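Local coordinates for exported protein (Bacteroides fragilis, PDB 4JX0) that is of unknown function but binds magnesium and joins a BT_3987-like N-terminal domain to a probable F5/F8 type C (discoidin-like) domain, at residues L139-A145 with Y166-L172. Residues are numbered along the deposited sequence.
Sequences LSGYVMA and YFVKLNL
Build 142-145 and 166-172 as extended neighbouring antiparallel strands, phi/psi in the beta region, axes 4.7 Å apart at closest and directions 169° apart. Y142 faces L170 and M144 faces V168 in hydrogen-bonded pairs: Y142 N to L170 O is 3.0 Å, L170 N to Y142 O 2.8 Å, and both M144 N to V168 O and V168 N to M144 O are 2.9 Å. V143 with K169 and A145 with F167 are the non-hydrogen-bonded pairs; CA-H...O contacts such as V143 CA to V168 O, 3.5 Å, complete regular antiparallel pairing. This is no tight hairpin: 20 residues, including strand 157-159, intervene.

One face carries Y142, M144, V168 and L170. Y142 (chi1 m) sets its ring edge to L172 (chi1 -157°, chi2 136°, between wells), CE1 to CD1 4.4 Å, while its OH is hydrogen-bonded to N138 N. L170 (chi1 t, chi2 p) has CB 4.3 Å from Y142 CB. Selenomethionine M144 (chi1 p, chi2 t, chi3 m) lays CG 3.9 Å from CB of V168 (t). The other face holds V143 (p), A145, F167 (chi1 m), whose CE1 is 3.6 Å from A145 CB, and K169, all-t.

G141, at phi 99° and psi -170°, leads into the strand; its CA sits 3.2 Å from L170 O, where a CB would clash. L139 CD2 meets L172 CD2 at 3.8 Å.

In the mixed sheet of the N-terminal, BT_3987-like region, a family assigned to the E-set clan, 142-150 lies between 81-87 and 165-174, with 47-54 flanking the latter; helices 90-93 and 96-99 cover V143 and F167.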
loop_
_atom_site.group_PDB
_atom_site.type_symbol
_atom_site.label_atom_id
_atom_site.label_comp_id
_atom_site.label_asym_id
_atom_site.label_seq_id
_atom_site.Cartn_x
_atom_site.Cartn_y
_atom_site.Cartn_z
ATOM N N LEU A 139 -2.795 -1.848 15.832
ATOM C CA LEU A 139 -2.472 -0.670 15.001
ATOM C C LEU A 139 -0.976 -0.368 14.916
ATOM O O LEU A 139 -0.527 0.132 13.877
ATOM C CB LEU A 139 -3.202 0.579 15.496
ATOM C CG LEU A 139 -4.729 0.537 15.429
ATOM C CD1 LEU A 139 -5.331 1.734 16.148
ATOM C CD2 LEU A 139 -5.225 0.509 13.990
ATOM N N SER A 140 -0.204 -0.719 15.974
ATOM C CA SER A 140 1.261 -0.559 16.006
ATOM C C SER A 140 1.942 -1.379 14.890
ATOM O O SER A 140 3.082 -1.089 14.516
ATOM C CB SER A 140 1.829 -0.986 17.360
ATOM O OG SER A 140 0.903 -0.794 18.418
ATOM N N GLY A 141 1.241 -2.401 14.405
ATOM C CA GLY A 141 1.701 -3.279 13.352
ATOM C C GLY A 141 2.248 -4.538 13.968
ATOM O O GLY A 141 2.070 -4.791 15.162
ATOM N N TYR A 142 2.892 -5.342 13.140
ATOM C CA TYR A 142 3.548 -6.576 13.543
ATOM C C TYR A 142 4.900 -6.605 12.890
ATOM O O TYR A 142 5.097 -5.960 11.862
ATOM C CB TYR A 142 2.716 -7.810 13.159
ATOM C CG TYR A 142 1.341 -7.836 13.786
ATOM C CD1 TYR A 142 0.286 -7.137 13.221
ATOM C CD2 TYR A 142 1.089 -8.579 14.933
ATOM C CE1 TYR A 142 -0.977 -7.143 13.798
ATOM C CE2 TYR A 142 -0.175 -8.606 15.513
ATOM C CZ TYR A 142 -1.208 -7.885 14.941
ATOM O OH TYR A 142 -2.472 -7.874 15.481
ATOM N N VAL A 143 5.827 -7.351 13.471
ATOM C CA VAL A 143 7.181 -7.447 12.945
ATOM C C VAL A 143 7.642 -8.885 13.001
ATOM O O VAL A 143 7.214 -9.641 13.874
ATOM C CB VAL A 143 8.137 -6.499 13.715
ATOM C CG1 VAL A 143 8.380 -6.968 15.146
ATOM C CG2 VAL A 143 9.451 -6.326 12.972
HETATM N N MSE A 144 8.496 -9.275 12.067
HETATM C CA MSE A 144 9.039 -10.623 12.097
HETATM C C MSE A 144 10.358 -10.717 11.369
HETATM O O MSE A 144 10.625 -9.949 10.436
HETATM C CB MSE A 144 8.065 -11.639 11.513
HETATM C CG MSE A 144 7.695 -11.394 10.067
HETATM SE SE MSE A 144 6.680 -12.890 9.382
HETATM C CE MSE A 144 8.068 -14.080 9.114
ATOM N N ALA A 145 11.171 -11.688 11.803
ATOM C CA ALA A 145 12.473 -11.984 11.226
ATOM C C ALA A 145 12.482 -13.426 10.767
ATOM O O ALA A 145 11.893 -14.289 11.425
ATOM C CB ALA A 145 13.567 -11.737 12.249
ATOM N N TYR A 166 16.239 -12.001 6.865
ATOM C CA TYR A 166 15.376 -10.948 6.325
ATOM C C TYR A 166 14.360 -10.482 7.363
ATOM O O TYR A 166 13.945 -11.270 8.213
ATOM C CB TYR A 166 14.644 -11.462 5.084
ATOM C CG TYR A 166 14.250 -10.379 4.113
ATOM C CD1 TYR A 166 13.047 -9.706 4.243
ATOM C CD2 TYR A 166 15.040 -10.081 3.018
ATOM C CE1 TYR A 166 12.663 -8.731 3.330
ATOM C CE2 TYR A 166 14.652 -9.131 2.083
ATOM C CZ TYR A 166 13.463 -8.456 2.240
ATOM O OH TYR A 166 13.149 -7.491 1.319
ATOM N N PHE A 167 13.953 -9.202 7.277
ATOM C CA PHE A 167 12.991 -8.595 8.198
ATOM C C PHE A 167 11.744 -8.125 7.458
ATOM O O PHE A 167 11.843 -7.586 6.358
ATOM C CB PHE A 167 13.641 -7.423 8.936
ATOM C CG PHE A 167 14.848 -7.869 9.722
ATOM C CD1 PHE A 167 14.697 -8.538 10.928
ATOM C CD2 PHE A 167 16.126 -7.748 9.193
ATOM C CE1 PHE A 167 15.805 -9.011 11.628
ATOM C CE2 PHE A 167 17.235 -8.227 9.890
ATOM C CZ PHE A 167 17.067 -8.856 11.105
ATOM N N VAL A 168 10.568 -8.363 8.048
ATOM C CA VAL A 168 9.287 -7.976 7.462
ATOM C C VAL A 168 8.482 -7.256 8.520
ATOM O O VAL A 168 8.415 -7.727 9.656
ATOM C CB VAL A 168 8.520 -9.202 6.900
ATOM C CG1 VAL A 168 7.211 -8.784 6.244
ATOM C CG2 VAL A 168 9.378 -9.987 5.910
ATOM N N LYS A 169 7.928 -6.080 8.168
ATOM C CA LYS A 169 7.047 -5.307 9.046
ATOM C C LYS A 169 5.705 -5.196 8.378
ATOM O O LYS A 169 5.616 -4.764 7.221
ATOM C CB LYS A 169 7.569 -3.899 9.390
ATOM C CG LYS A 169 6.556 -3.104 10.240
ATOM C CD LYS A 169 7.103 -1.811 10.782
ATOM C CE LYS A 169 6.105 -1.100 11.661
ATOM N NZ LYS A 169 6.642 0.200 12.143
ATOM N N LEU A 170 4.657 -5.558 9.114
ATOM C CA LEU A 170 3.303 -5.432 8.625
ATOM C C LEU A 170 2.739 -4.170 9.221
ATOM O O LEU A 170 2.438 -4.144 10.411
ATOM C CB LEU A 170 2.482 -6.663 9.004
ATOM C CG LEU A 170 1.062 -6.708 8.481
ATOM C CD1 LEU A 170 1.025 -6.665 6.966
ATOM C CD2 LEU A 170 0.353 -7.940 8.978
ATOM N N ASN A 171 2.655 -3.102 8.407
ATOM C CA ASN A 171 2.119 -1.808 8.829
ATOM C C ASN A 171 0.596 -1.859 8.701
ATOM O O ASN A 171 0.076 -2.241 7.648
ATOM C CB ASN A 171 2.719 -0.669 7.989
ATOM C CG ASN A 171 2.350 0.714 8.487
ATOM O OD1 ASN A 171 2.729 1.112 9.598
ATOM N ND2 ASN A 171 1.558 1.466 7.716
ATOM N N LEU A 172 -0.116 -1.485 9.774
ATOM C CA LEU A 172 -1.568 -1.542 9.805
ATOM C C LEU A 172 -2.132 -0.145 9.972
ATOM O O LEU A 172 -1.596 0.638 10.755
ATOM C CB LEU A 172 -1.989 -2.452 10.960
ATOM C CG LEU A 172 -3.372 -3.060 10.834
ATOM C CD1 LEU A 172 -3.359 -4.520 11.195
ATOM C CD2 LEU A 172 -4.347 -2.338 11.700
#